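Local structure of hydroxyglutarate synthase (Oryza sativa, 6W1K) at residues V67-G71 against R145-N151; L163-P168 against T186-G190. The protein catalyses the iron(II)-dependent decarboxylation and hydroxylation of 2-oxoadipate to D-2-hydroxyglutarate, a step of plant lysine catabolism. One frame throughout, in Å; residues are numbered along the deposited sequence.

Contact 1 (V67-G71 against R145-N151)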
ATOM      1  N   VAL A  67      -4.803  -8.566 -16.100  1.00 30.42           N
ATOM      2  CA  VAL A  67      -4.889  -9.339 -17.327  1.00 33.83           C
ATOM      3  C   VAL A  67      -4.390 -10.752 -17.041  1.00 33.85           C
ATOM      4  O   VAL A  67      -3.445 -10.951 -16.273  1.00 33.56           O
ATOM      5  CB  VAL A  67      -4.098  -8.655 -18.474  1.00 34.55           C
ATOM      6  CG1 VAL A  67      -2.594  -8.648 -18.214  1.00 32.97           C
ATOM      7  CG2 VAL A  67      -4.391  -9.323 -19.790  1.00 38.08           C
ATOM      8  N   ASP A  68      -5.065 -11.732 -17.646  1.00 35.93           N
ATOM      9  CA  ASP A  68      -4.635 -13.143 -17.629  1.00 38.62           C
ATOM     10  C   ASP A  68      -4.373 -13.645 -16.215  1.00 34.79           C
ATOM     11  O   ASP A  68      -3.456 -14.428 -15.967  1.00 35.28           O
ATOM     12  CB  ASP A  68      -3.390 -13.351 -18.495  1.00 47.81           C
ATOM     13  CG  ASP A  68      -3.635 -13.056 -19.979  1.00 56.59           C
ATOM     14  OD1 ASP A  68      -2.636 -12.804 -20.696  1.00 59.56           O
ATOM     15  OD2 ASP A  68      -4.812 -13.068 -20.425  1.00 55.61           O
ATOM     16  N   GLY A  69      -5.212 -13.219 -15.283  1.00 31.19           N
ATOM     17  CA  GLY A  69      -5.090 -13.657 -13.913  1.00 29.03           C
ATOM     18  C   GLY A  69      -3.960 -13.041 -13.111  1.00 27.36           C
ATOM     19  O   GLY A  69      -3.713 -13.495 -11.996  1.00 27.05           O
ATOM     20  N   TYR A  70      -3.249 -12.052 -13.641  1.00 24.53           N
ATOM     21  CA  TYR A  70      -2.148 -11.402 -12.921  1.00 24.29           C
ATOM     22  C   TYR A  70      -2.618 -10.274 -12.005  1.00 23.55           C
ATOM     23  O   TYR A  70      -1.786  -9.611 -11.364  1.00 21.94           O
ATOM     24  CB  TYR A  70      -1.097 -10.904 -13.936  1.00 24.31           C
ATOM     25  CG  TYR A  70      -0.084 -12.000 -14.249  1.00 25.20           C
ATOM     26  CD1 TYR A  70      -0.388 -13.034 -15.130  1.00 23.97           C
ATOM     27  CD2 TYR A  70       1.145 -12.057 -13.579  1.00 26.23           C
ATOM     28  CE1 TYR A  70       0.503 -14.075 -15.348  1.00 23.99           C
ATOM     29  CE2 TYR A  70       2.040 -13.103 -13.791  1.00 24.91           C
ATOM     30  CZ  TYR A  70       1.709 -14.104 -14.653  1.00 25.17           C
ATOM     31  OH  TYR A  70       2.617 -15.117 -14.849  1.00 26.84           O
ATOM     32  N   GLY A  71      -3.922 -10.054 -11.909  1.00 24.21           N
ATOM     33  CA  GLY A  71      -4.487  -8.897 -11.224  1.00 23.73           C
ATOM     34  C   GLY A  71      -4.725  -9.110  -9.744  1.00 23.13           C
ATOM     35  O   GLY A  71      -4.011  -9.852  -9.069  1.00 22.89           O
ATOM     36  N   ARG A 145       3.463 -13.337 -20.890  1.00 30.06           N
ATOM     37  CA  ARG A 145       3.790 -14.636 -21.479  1.00 36.11           C
ATOM     38  C   ARG A 145       5.106 -15.189 -20.920  1.00 29.96           C
ATOM     39  O   ARG A 145       5.201 -16.386 -20.629  1.00 31.03           O
ATOM     40  CB  ARG A 145       3.843 -14.551 -23.004  1.00 49.39           C
ATOM     41  CG  ARG A 145       2.443 -14.431 -23.644  1.00 64.22           C
ATOM     42  CD  ARG A 145       1.478 -15.594 -23.244  1.00 81.46           C
ATOM     43  NE  ARG A 145       0.428 -15.183 -22.295  1.00 86.29           N
ATOM     44  CZ  ARG A 145       0.023 -15.905 -21.246  1.00 83.03           C
ATOM     45  NH1 ARG A 145       0.566 -17.099 -20.995  1.00 83.20           N
ATOM     46  NH2 ARG A 145      -0.933 -15.436 -20.444  1.00 81.83           N
ATOM     47  N   THR A 146       6.105 -14.328 -20.693  1.00 26.78           N
ATOM     48  CA  THR A 146       7.382 -14.813 -20.184  1.00 25.18           C
ATOM     49  C   THR A 146       7.289 -15.343 -18.757  1.00 24.78           C
ATOM     50  O   THR A 146       8.193 -16.076 -18.322  1.00 24.92           O
ATOM     51  CB  THR A 146       8.493 -13.737 -20.228  1.00 25.63           C
ATOM     52  OG1 THR A 146       8.355 -12.766 -19.184  1.00 25.33           O
ATOM     53  CG2 THR A 146       8.546 -13.024 -21.573  1.00 27.03           C
ATOM     54  N   SER A 147       6.230 -14.983 -18.036  1.00 24.64           N
ATOM     55  CA  SER A 147       6.031 -15.291 -16.614  1.00 25.54           C
ATOM     56  C   SER A 147       5.368 -16.629 -16.385  1.00 25.59           C
ATOM     57  O   SER A 147       5.409 -17.143 -15.265  1.00 25.32           O
ATOM     58  CB  SER A 147       5.181 -14.178 -15.984  1.00 27.16           C
ATOM     59  OG  SER A 147       5.076 -14.314 -14.572  1.00 29.47           O
ATOM     60  N   GLY A 148       4.759 -17.205 -17.413  1.00 25.40           N
ATOM     61  CA  GLY A 148       4.079 -18.487 -17.244  1.00 25.98           C
ATOM     62  C   GLY A 148       3.023 -18.429 -16.148  1.00 26.68           C
ATOM     63  O   GLY A 148       2.171 -17.536 -16.104  1.00 27.37           O
ATOM     64  N   LYS A 149       3.106 -19.381 -15.225  1.00 27.06           N
ATOM     65  CA  LYS A 149       2.186 -19.444 -14.098  1.00 27.56           C
ATOM     66  C   LYS A 149       2.724 -18.730 -12.867  1.00 26.05           C
ATOM     67  O   LYS A 149       2.292 -19.024 -11.740  1.00 24.93           O
ATOM     68  CB  LYS A 149       1.857 -20.909 -13.805  1.00 30.81           C
ATOM     69  CG  LYS A 149       0.976 -21.506 -14.912  1.00 38.03           C
ATOM     70  CD  LYS A 149       0.374 -22.840 -14.491  1.00 47.35           C
ATOM     71  CE  LYS A 149      -0.448 -23.485 -15.611  1.00 58.09           C
ATOM     72  NZ  LYS A 149      -1.723 -22.735 -15.834  1.00 68.25           N
ATOM     73  N   GLY A 150       3.614 -17.753 -13.056  1.00 26.25           N
ATOM     74  CA  GLY A 150       4.077 -16.941 -11.940  1.00 26.63           C
ATOM     75  C   GLY A 150       2.954 -16.281 -11.159  1.00 26.35           C
ATOM     76  O   GLY A 150       3.089 -16.040  -9.952  1.00 27.13           O
ATOM     77  N   ASN A 151       1.826 -16.001 -11.819  1.00 25.73           N
ATOM     78  CA  ASN A 151       0.706 -15.371 -11.141  1.00 25.62           C
ATOM     79  C   ASN A 151       0.139 -16.260 -10.040  1.00 26.06           C
ATOM     80  O   ASN A 151      -0.524 -15.756  -9.135  1.00 28.60           O
ATOM     81  CB  ASN A 151      -0.425 -15.087 -12.112  1.00 25.31           C
ATOM     82  CG  ASN A 151      -0.836 -16.335 -12.886  1.00 26.58           C
ATOM     83  OD1 ASN A 151      -0.023 -16.940 -13.587  1.00 26.95           O
ATOM     84  ND2 ASN A 151      -2.074 -16.760 -12.710  1.00 26.63           N
TER
HETATM   85  O   HOH W   1      -1.947 -16.413 -17.517  1.00 47.44           O

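Contact 2 (L163-P168 against T186-G190)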
ATOM      1  N   LEU A 163      10.773 -10.354  -9.770  1.00 25.66           N
ATOM      2  CA  LEU A 163       9.779 -10.267 -10.842  1.00 25.30           C
ATOM      3  C   LEU A 163       9.531 -11.681 -11.396  1.00 24.47           C
ATOM      4  O   LEU A 163      10.459 -12.490 -11.465  1.00 25.47           O
ATOM      5  CB  LEU A 163      10.289  -9.345 -11.972  1.00 25.43           C
ATOM      6  CG  LEU A 163      10.672  -7.918 -11.543  1.00 26.53           C
ATOM      7  CD1 LEU A 163      11.293  -7.113 -12.695  1.00 27.16           C
ATOM      8  CD2 LEU A 163       9.459  -7.205 -10.982  1.00 26.58           C
ATOM      9  N   THR A 164       8.283 -11.991 -11.757  1.00 23.03           N
ATOM     10  CA  THR A 164       7.977 -13.305 -12.328  1.00 24.03           C
ATOM     11  C   THR A 164       8.165 -13.342 -13.848  1.00 24.07           C
ATOM     12  O   THR A 164       8.460 -14.401 -14.415  1.00 25.19           O
ATOM     13  CB  THR A 164       6.543 -13.721 -11.987  1.00 25.15           C
ATOM     14  OG1 THR A 164       5.620 -12.744 -12.489  1.00 24.93           O
ATOM     15  CG2 THR A 164       6.387 -13.872 -10.473  1.00 27.54           C
ATOM     16  N   TRP A 165       8.026 -12.202 -14.494  1.00 24.62           N
ATOM     17  CA  TRP A 165       8.368 -12.045 -15.901  1.00 23.85           C
ATOM     18  C   TRP A 165       9.852 -11.747 -16.101  1.00 24.55           C
ATOM     19  O   TRP A 165      10.587 -11.420 -15.170  1.00 23.89           O
ATOM     20  CB  TRP A 165       7.539 -10.944 -16.515  1.00 23.60           C
ATOM     21  CG  TRP A 165       7.384  -9.705 -15.704  1.00 22.16           C
ATOM     22  CD1 TRP A 165       8.277  -8.691 -15.569  1.00 22.56           C
ATOM     23  CD2 TRP A 165       6.242  -9.356 -14.906  1.00 22.63           C
ATOM     24  NE1 TRP A 165       7.740  -7.704 -14.759  1.00 21.58           N
ATOM     25  CE2 TRP A 165       6.504  -8.109 -14.322  1.00 22.09           C
ATOM     26  CE3 TRP A 165       5.020  -9.969 -14.652  1.00 22.91           C
ATOM     27  CZ2 TRP A 165       5.572  -7.459 -13.491  1.00 22.75           C
ATOM     28  CZ3 TRP A 165       4.094  -9.323 -13.807  1.00 23.69           C
ATOM     29  CH2 TRP A 165       4.376  -8.097 -13.254  1.00 23.23           C
ATOM     30  N   GLU A 166      10.289 -11.829 -17.353  1.00 25.77           N
ATOM     31  CA  GLU A 166      11.688 -11.557 -17.630  1.00 30.04           C
ATOM     32  C   GLU A 166      11.991 -10.093 -17.335  1.00 28.27           C
ATOM     33  O   GLU A 166      11.104  -9.245 -17.347  1.00 27.08           O
ATOM     34  CB  GLU A 166      12.041 -11.880 -19.082  1.00 39.17           C
ATOM     35  CG  GLU A 166      11.379 -10.967 -20.116  1.00 51.45           C
ATOM     36  CD  GLU A 166      11.797 -11.331 -21.550  1.00 65.08           C
ATOM     37  OE1 GLU A 166      12.474 -12.371 -21.726  1.00 62.28           O
ATOM     38  OE2 GLU A 166      11.443 -10.589 -22.498  1.00 65.03           O
ATOM     39  N   LYS A 167      13.265  -9.810 -17.086  1.00 30.12           N
ATOM     40  CA  LYS A 167      13.694  -8.441 -16.829  1.00 35.24           C
ATOM     41  C   LYS A 167      13.329  -7.580 -18.031  1.00 32.80           C
ATOM     42  O   LYS A 167      13.563  -7.993 -19.164  1.00 30.24           O
ATOM     43  CB  LYS A 167      15.205  -8.385 -16.612  1.00 42.49           C
ATOM     44  CG  LYS A 167      15.688  -7.267 -15.707  1.00 50.57           C
ATOM     45  CD  LYS A 167      17.205  -7.364 -15.435  1.00 57.85           C
ATOM     46  CE  LYS A 167      17.517  -7.163 -13.936  1.00 64.17           C
ATOM     47  NZ  LYS A 167      18.736  -6.297 -13.674  1.00 67.84           N
ATOM     48  N   PRO A 168      12.762  -6.400 -17.827  1.00 34.71           N
ATOM     49  CA  PRO A 168      12.318  -5.587 -18.972  1.00 34.39           C
ATOM     50  C   PRO A 168      13.470  -4.919 -19.697  1.00 33.89           C
ATOM     51  O   PRO A 168      14.540  -4.679 -19.127  1.00 30.76           O
ATOM     52  CB  PRO A 168      11.420  -4.528 -18.331  1.00 35.80           C
ATOM     53  CG  PRO A 168      11.358  -4.847 -16.883  1.00 37.28           C
ATOM     54  CD  PRO A 168      12.402  -5.816 -16.526  1.00 36.48           C
ATOM     55  N   THR A 186       4.801  -1.061 -12.227  1.00 22.71           N
ATOM     56  CA  THR A 186       4.572  -2.481 -12.007  1.00 23.52           C
ATOM     57  C   THR A 186       5.499  -3.341 -12.850  1.00 23.06           C
ATOM     58  O   THR A 186       5.932  -4.402 -12.393  1.00 22.60           O
ATOM     59  CB  THR A 186       3.103  -2.778 -12.286  1.00 24.81           C
ATOM     60  OG1 THR A 186       2.314  -1.863 -11.535  1.00 25.22           O
ATOM     61  CG2 THR A 186       2.678  -4.146 -11.855  1.00 25.30           C
ATOM     62  N   LEU A 187       5.878  -2.874 -14.049  1.00 22.91           N
ATOM     63  CA  LEU A 187       6.792  -3.654 -14.867  1.00 23.75           C
ATOM     64  C   LEU A 187       8.101  -3.908 -14.139  1.00 23.06           C
ATOM     65  O   LEU A 187       8.655  -5.012 -14.202  1.00 23.79           O
ATOM     66  CB  LEU A 187       7.053  -2.933 -16.206  1.00 25.53           C
ATOM     67  CG  LEU A 187       7.905  -3.730 -17.179  1.00 27.96           C
ATOM     68  CD1 LEU A 187       7.138  -4.946 -17.657  1.00 29.47           C
ATOM     69  CD2 LEU A 187       8.324  -2.850 -18.389  1.00 28.92           C
ATOM     70  N   VAL A 188       8.619  -2.903 -13.428  1.00 21.82           N
ATOM     71  CA  VAL A 188       9.917  -3.042 -12.796  1.00 22.56           C
ATOM     72  C   VAL A 188       9.834  -3.403 -11.306  1.00 21.88           C
ATOM     73  O   VAL A 188      10.865  -3.774 -10.725  1.00 22.99           O
ATOM     74  CB  VAL A 188      10.772  -1.771 -12.986  1.00 24.00           C
ATOM     75  CG1 VAL A 188      11.110  -1.588 -14.471  1.00 24.53           C
ATOM     76  CG2 VAL A 188      10.070  -0.543 -12.460  1.00 24.74           C
ATOM     77  N   ASN A 189       8.662  -3.334 -10.686  1.00 21.93           N
ATOM     78  CA  ASN A 189       8.525  -3.676  -9.265  1.00 22.39           C
ATOM     79  C   ASN A 189       7.647  -4.896  -9.007  1.00 22.41           C
ATOM     80  O   ASN A 189       7.778  -5.522  -7.948  1.00 21.69           O
ATOM     81  CB  ASN A 189       7.953  -2.488  -8.455  1.00 23.15           C
ATOM     82  CG  ASN A 189       8.941  -1.322  -8.316  1.00 24.14           C
ATOM     83  OD1 ASN A 189       9.859  -1.354  -7.507  1.00 25.41           O
ATOM     84  ND2 ASN A 189       8.758  -0.296  -9.133  1.00 23.30           N
ATOM     85  N   GLY A 190       6.729  -5.228  -9.907  1.00 22.83           N
ATOM     86  CA  GLY A 190       5.945  -6.438  -9.724  1.00 23.24           C
ATOM     87  C   GLY A 190       5.118  -6.370  -8.447  1.00 22.68           C
ATOM     88  O   GLY A 190       4.522  -5.346  -8.110  1.00 23.88           O
TER

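Contact 1 (V67-G71 against R145-N151)
A type I' beta turn from Val-67 to Tyr-70, in the loop between strand 57-65 and helix 72-81, docks here against the C-terminal end of helix 134-147. Tyr-70 N donates to Val-67 O at 2.9 Å, closing the turn. Asp-68 and Gly-69 occupy the two central positions with positive phi (52° and 75°), as this turn type requires. From the first of them, Asp-68 OD1 forms a salt bridge with Arg-145 NH2 at 3.1 Å, with a nearly linear N-H...O angle of 165°; Gln-141, one helical turn earlier, also bonds to OD1. A water links the same two residues, donating to Asp-68 O (2.9 Å) and accepting from Arg-145 NH2 (3.2 Å). Gly-69 O comes to 3.7 Å from Asn-151 CB. Tyr-70 supplies the largest buried area of the contact, 105 Å². Its hydroxyl lies where the chain leaves the helix at Gly-148, whose phi is positive (56°): Tyr-70 OH lies 2.6 Å from Ser-147 OG and donates to Gly-148 O at 2.8 Å. Over one face of the ring comes a CH-pi contact: Asn-151 CB stands 3.3 Å from the Tyr-70 centroid, only 7° off the ring normal.

Contact 2 (L163-P168 against T186-G190)
Residues 163-168 run as an irregular loop past the C-terminal end of helix 181-189, approaching it at two places: the CA atoms of Leu-163 and Gly-190 are 5.5 Å apart, those of Pro-168 and Val-188 7.1 Å. The helix ends at Gly-190, whose phi is positive (62°) and whose N donates to Thr-186 O at 2.7 Å. Glycine suits this site twice over, since an ideal CB would also lie 2.9 Å from Leu-163 CD2, a clash. Leu-163 fills the space instead, with CD2 3.5 Å from both Asn-189 C and Gly-190 N, and CD1 3.7 Å from Leu-187 O. The protein belongs to the glyoxalase (VOC-like) clan, and here the loop between helices 154-160 and 170-179 is joined to the end of helix 181-189. The polar link is indole to helix backbone: Trp-165 NE1 donates to Leu-187 O at 2.9 Å with an angle of 167°, a carbonyl in the last turn of the helix. Both Leu-187 O and Thr-186 O, the latter 3.3 Å from Trp-165 CZ2, lie near the ring plane, so the indole meets the helix edge-on. Phe-65 of strand 57-65 also meets the Trp-165 ring. Farther along the loop, Pro-168 CB packs 3.5 Å from Leu-187 CD2, while Pro-168 CG is 4.1 Å from Val-188 CG1.

Overall arrangement
Contacts 1 and 2 follow one another along the chain, yet their centres lie only 11 Å apart, and the end of helix 134-147 meets loop 163-168 directly. Ser-147 OG is 2.7 Å from Thr-164 OG1 and Thr-146 OG1 is 2.8 Å from Glu-166 N, both probable hydrogen bonds; Tyr-70 also touches Thr-164 and Trp-165. Of the two, contact 2 comes closer to the 2-oxoadipate-binding Arg-63: the side chain of Thr-186 is about 4 Å from that of Arg-63 and about 8 Å from the bound 2-oxoadipate. In contact 1, by comparison, the Tyr-70 side chain is about 11 Å from that of Arg-63.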